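Long-range contact in spheroplast protein Y (Escherichia coli, PDB 3OEO), which probably acts as an ATP-independent periplasmic chaperone, a cradle-shaped homodimer that limits protein aggregation and assists refolding: residues Q49-R55 with N92-H96. Residues are numbered along the deposited sequence; the frame is centred on the assembly and turned at random.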
ATOM      1  N   GLN A  49       4.078   4.678 -15.588  1.00 93.81           N
ATOM      2  CA  GLN A  49       3.476   4.264 -14.319  1.00 92.23           C
ATOM      3  C   GLN A  49       4.155   4.936 -13.115  1.00 93.47           C
ATOM      4  O   GLN A  49       3.587   4.975 -12.017  1.00 92.18           O
ATOM      5  CB  GLN A  49       3.555   2.737 -14.195  1.00 90.73           C
ATOM      6  CG  GLN A  49       2.782   2.109 -13.033  1.00 89.11           C
ATOM      7  CD  GLN A  49       3.027   0.607 -12.917  1.00 89.15           C
ATOM      8  OE1 GLN A  49       3.458   0.114 -11.877  1.00 89.96           O
ATOM      9  NE2 GLN A  49       2.772  -0.120 -13.994  1.00 88.89           N
ATOM     10  N   ARG A  50       5.365   5.457 -13.324  1.00 96.27           N
ATOM     11  CA  ARG A  50       6.129   6.100 -12.257  1.00 98.02           C
ATOM     12  C   ARG A  50       6.032   7.628 -12.305  1.00100.39           C
ATOM     13  O   ARG A  50       5.376   8.238 -11.457  1.00 99.79           O
ATOM     14  CB  ARG A  50       7.604   5.681 -12.309  1.00100.26           C
ATOM     15  CG  ARG A  50       7.925   4.301 -11.759  1.00 98.90           C
ATOM     16  CD  ARG A  50       9.419   4.021 -11.926  1.00102.11           C
ATOM     17  NE  ARG A  50       9.838   2.741 -11.352  1.00101.68           N
ATOM     18  CZ  ARG A  50      11.063   2.228 -11.467  1.00104.32           C
ATOM     19  NH1 ARG A  50      12.006   2.877 -12.139  1.00107.33           N
ATOM     20  NH2 ARG A  50      11.346   1.059 -10.909  1.00104.02           N
ATOM     21  N   ASP A  51       6.679   8.226 -13.307  1.00103.49           N
ATOM     22  CA  ASP A  51       6.888   9.676 -13.389  1.00106.96           C
ATOM     23  C   ASP A  51       5.594  10.498 -13.446  1.00106.75           C
ATOM     24  O   ASP A  51       5.094  10.936 -12.408  1.00106.12           O
ATOM     25  CB  ASP A  51       7.802  10.026 -14.576  1.00110.44           C
ATOM     26  CG  ASP A  51       9.186   9.391 -14.469  1.00111.87           C
ATOM     27  OD1 ASP A  51       9.808   9.463 -13.388  1.00112.40           O
ATOM     28  OD2 ASP A  51       9.658   8.828 -15.481  1.00112.38           O
ATOM     29  N   GLN A  52       5.064  10.694 -14.656  1.00107.75           N
ATOM     30  CA  GLN A  52       3.871  11.522 -14.899  1.00108.52           C
ATOM     31  C   GLN A  52       2.780  11.316 -13.842  1.00106.00           C
ATOM     32  O   GLN A  52       2.117  12.271 -13.425  1.00107.32           O
ATOM     33  CB  GLN A  52       3.317  11.253 -16.305  1.00108.56           C
ATOM     34  CG  GLN A  52       2.196  12.190 -16.760  1.00110.08           C
ATOM     35  CD  GLN A  52       2.697  13.526 -17.292  1.00114.87           C
ATOM     36  OE1 GLN A  52       3.897  13.729 -17.493  1.00117.14           O
ATOM     37  NE2 GLN A  52       1.768  14.446 -17.532  1.00116.72           N
ATOM     38  N   MET A  53       2.619  10.062 -13.420  1.00102.90           N
ATOM     39  CA  MET A  53       1.700   9.682 -12.355  1.00100.55           C
ATOM     40  C   MET A  53       2.310  10.035 -10.996  1.00100.83           C
ATOM     41  O   MET A  53       2.814   9.158 -10.283  1.00 99.25           O
ATOM     42  CB  MET A  53       1.443   8.179 -12.435  1.00 97.64           C
ATOM     43  CG  MET A  53       0.021   7.766 -12.117  1.00 96.30           C
ATOM     44  SD  MET A  53      -1.163   8.127 -13.437  1.00 98.03           S
ATOM     45  CE  MET A  53      -0.364   7.410 -14.881  1.00 98.32           C
ATOM     46  N   LYS A  54       2.251  11.320 -10.644  1.00103.12           N
ATOM     47  CA  LYS A  54       2.959  11.863  -9.476  1.00104.05           C
ATOM     48  C   LYS A  54       2.658  11.135  -8.156  1.00101.15           C
ATOM     49  O   LYS A  54       1.512  11.096  -7.701  1.00 99.65           O
ATOM     50  CB  LYS A  54       2.720  13.374  -9.345  1.00107.25           C
ATOM     51  CG  LYS A  54       3.444  14.209 -10.396  1.00111.02           C
ATOM     52  CD  LYS A  54       3.292  15.698 -10.129  1.00114.73           C
ATOM     53  CE  LYS A  54       4.101  16.525 -11.117  1.00118.90           C
ATOM     54  NZ  LYS A  54       3.947  17.987 -10.873  1.00122.71           N
ATOM     55  N   ARG A  55       3.708  10.576  -7.553  1.00100.76           N
ATOM     56  CA  ARG A  55       3.584   9.742  -6.350  1.00 98.32           C
ATOM     57  C   ARG A  55       3.756  10.451  -4.983  1.00 98.81           C
ATOM     58  O   ARG A  55       3.041  10.111  -4.035  1.00 96.97           O
ATOM     59  CB  ARG A  55       4.520   8.521  -6.430  1.00 97.71           C
ATOM     60  CG  ARG A  55       4.284   7.609  -7.635  1.00 96.70           C
ATOM     61  CD  ARG A  55       4.897   6.220  -7.441  1.00 95.60           C
ATOM     62  NE  ARG A  55       4.061   5.351  -6.612  1.00 93.18           N
ATOM     63  CZ  ARG A  55       3.065   4.589  -7.068  1.00 91.77           C
ATOM     64  NH1 ARG A  55       2.759   4.577  -8.361  1.00 91.85           N
ATOM     65  NH2 ARG A  55       2.363   3.839  -6.226  1.00 89.62           N
ATOM     66  N   ASN A  92      -3.784   6.673  -7.768  1.00 75.30           N
ATOM     67  CA  ASN A  92      -2.724   5.685  -7.966  1.00 74.47           C
ATOM     68  C   ASN A  92      -3.288   4.333  -8.361  1.00 73.62           C
ATOM     69  O   ASN A  92      -3.168   3.914  -9.512  1.00 74.00           O
ATOM     70  CB  ASN A  92      -1.880   5.532  -6.703  1.00 73.77           C
ATOM     71  CG  ASN A  92      -0.659   6.424  -6.701  1.00 74.61           C
ATOM     72  OD1 ASN A  92       0.378   6.057  -6.151  1.00 74.43           O
ATOM     73  ND2 ASN A  92      -0.771   7.600  -7.312  1.00 75.82           N
ATOM     74  N   MET A  93      -3.901   3.650  -7.400  1.00 73.21           N
ATOM     75  CA  MET A  93      -4.563   2.376  -7.646  1.00 72.79           C
ATOM     76  C   MET A  93      -5.129   2.340  -9.064  1.00 73.42           C
ATOM     77  O   MET A  93      -4.883   1.392  -9.811  1.00 72.97           O
ATOM     78  CB  MET A  93      -5.672   2.147  -6.618  1.00 73.03           C
ATOM     79  CG  MET A  93      -5.175   1.802  -5.228  1.00 72.48           C
ATOM     80  SD  MET A  93      -6.484   1.174  -4.146  1.00 74.62           S
ATOM     81  CE  MET A  93      -5.487   0.737  -2.714  1.00 74.60           C
ATOM     82  N   LEU A  94      -5.857   3.399  -9.424  1.00 74.73           N
ATOM     83  CA  LEU A  94      -6.379   3.601 -10.770  1.00 75.73           C
ATOM     84  C   LEU A  94      -5.261   3.498 -11.804  1.00 75.85           C
ATOM     85  O   LEU A  94      -5.099   2.466 -12.451  1.00 75.18           O
ATOM     86  CB  LEU A  94      -7.082   4.965 -10.855  1.00 77.63           C
ATOM     87  CG  LEU A  94      -8.150   5.316 -11.912  1.00 78.41           C
ATOM     88  CD1 LEU A  94      -7.569   6.046 -13.122  1.00 78.27           C
ATOM     89  CD2 LEU A  94      -8.988   4.120 -12.332  1.00 76.06           C
ATOM     90  N   ALA A  95      -4.474   4.560 -11.922  1.00 77.25           N
ATOM     91  CA  ALA A  95      -3.365   4.644 -12.876  1.00 78.06           C
ATOM     92  C   ALA A  95      -2.541   3.370 -13.025  1.00 77.06           C
ATOM     93  O   ALA A  95      -2.155   3.006 -14.139  1.00 77.59           O
ATOM     94  CB  ALA A  95      -2.475   5.768 -12.492  1.00 79.27           C
ATOM     95  N   HIS A  96      -2.260   2.714 -11.902  1.00 76.28           N
ATOM     96  CA  HIS A  96      -1.518   1.457 -11.890  1.00 76.00           C
ATOM     97  C   HIS A  96      -2.259   0.396 -12.705  1.00 75.47           C
ATOM     98  O   HIS A  96      -1.660  -0.314 -13.505  1.00 75.65           O
ATOM     99  CB  HIS A  96      -1.318   0.971 -10.446  1.00 75.53           C
ATOM    100  CG  HIS A  96       0.006   0.309 -10.200  1.00 76.88           C
ATOM    101  ND1 HIS A  96       0.170  -1.060 -10.218  1.00 77.65           N
ATOM    102  CD2 HIS A  96       1.226   0.830  -9.920  1.00 78.08           C
ATOM    103  CE1 HIS A  96       1.434  -1.354  -9.965  1.00 78.44           C
ATOM    104  NE2 HIS A  96       2.096  -0.225  -9.781  1.00 78.77           N
TER
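Q49 meets H96, and R55 meets N92 one helical turn earlier; N92 and H96, joined by the backbone bond from H96 N to N92 O, present the two broadest surfaces to 49-55. The amide of Q49 lies over one face of the H96 imidazole, its CD 3.3 Å above the ring plane and displaced toward the rim, with the two planes 59° apart. An extended chain, CG anti to the backbone N (chi1 -171°), carries the amide there. On H96, ND1 makes a weak hydrogen bond to Q100. An alanine in place of H96 would probably leave the Q49 amide without the ring beneath it and Q100 without this partner. At N92, OD1 sits over a face of the R55 guanidinium, 3.0 Å above its plane; the angle to NH2 is poor for a hydrogen bond, so the evidence supports close polar packing alone. A bend at chi3 (80°) turns the R55 head toward the helix. Beside these pairs, M53, the centre of an inverse gamma turn, has its CB directed toward the helix near A95; how closely its sulfur packs there is doubtful. The contact thus sets the loop between helices 38-49 and 60-68 against the middle of helix 87-104, whose M93 and L94 pack on I82 and A78 of the second subunit.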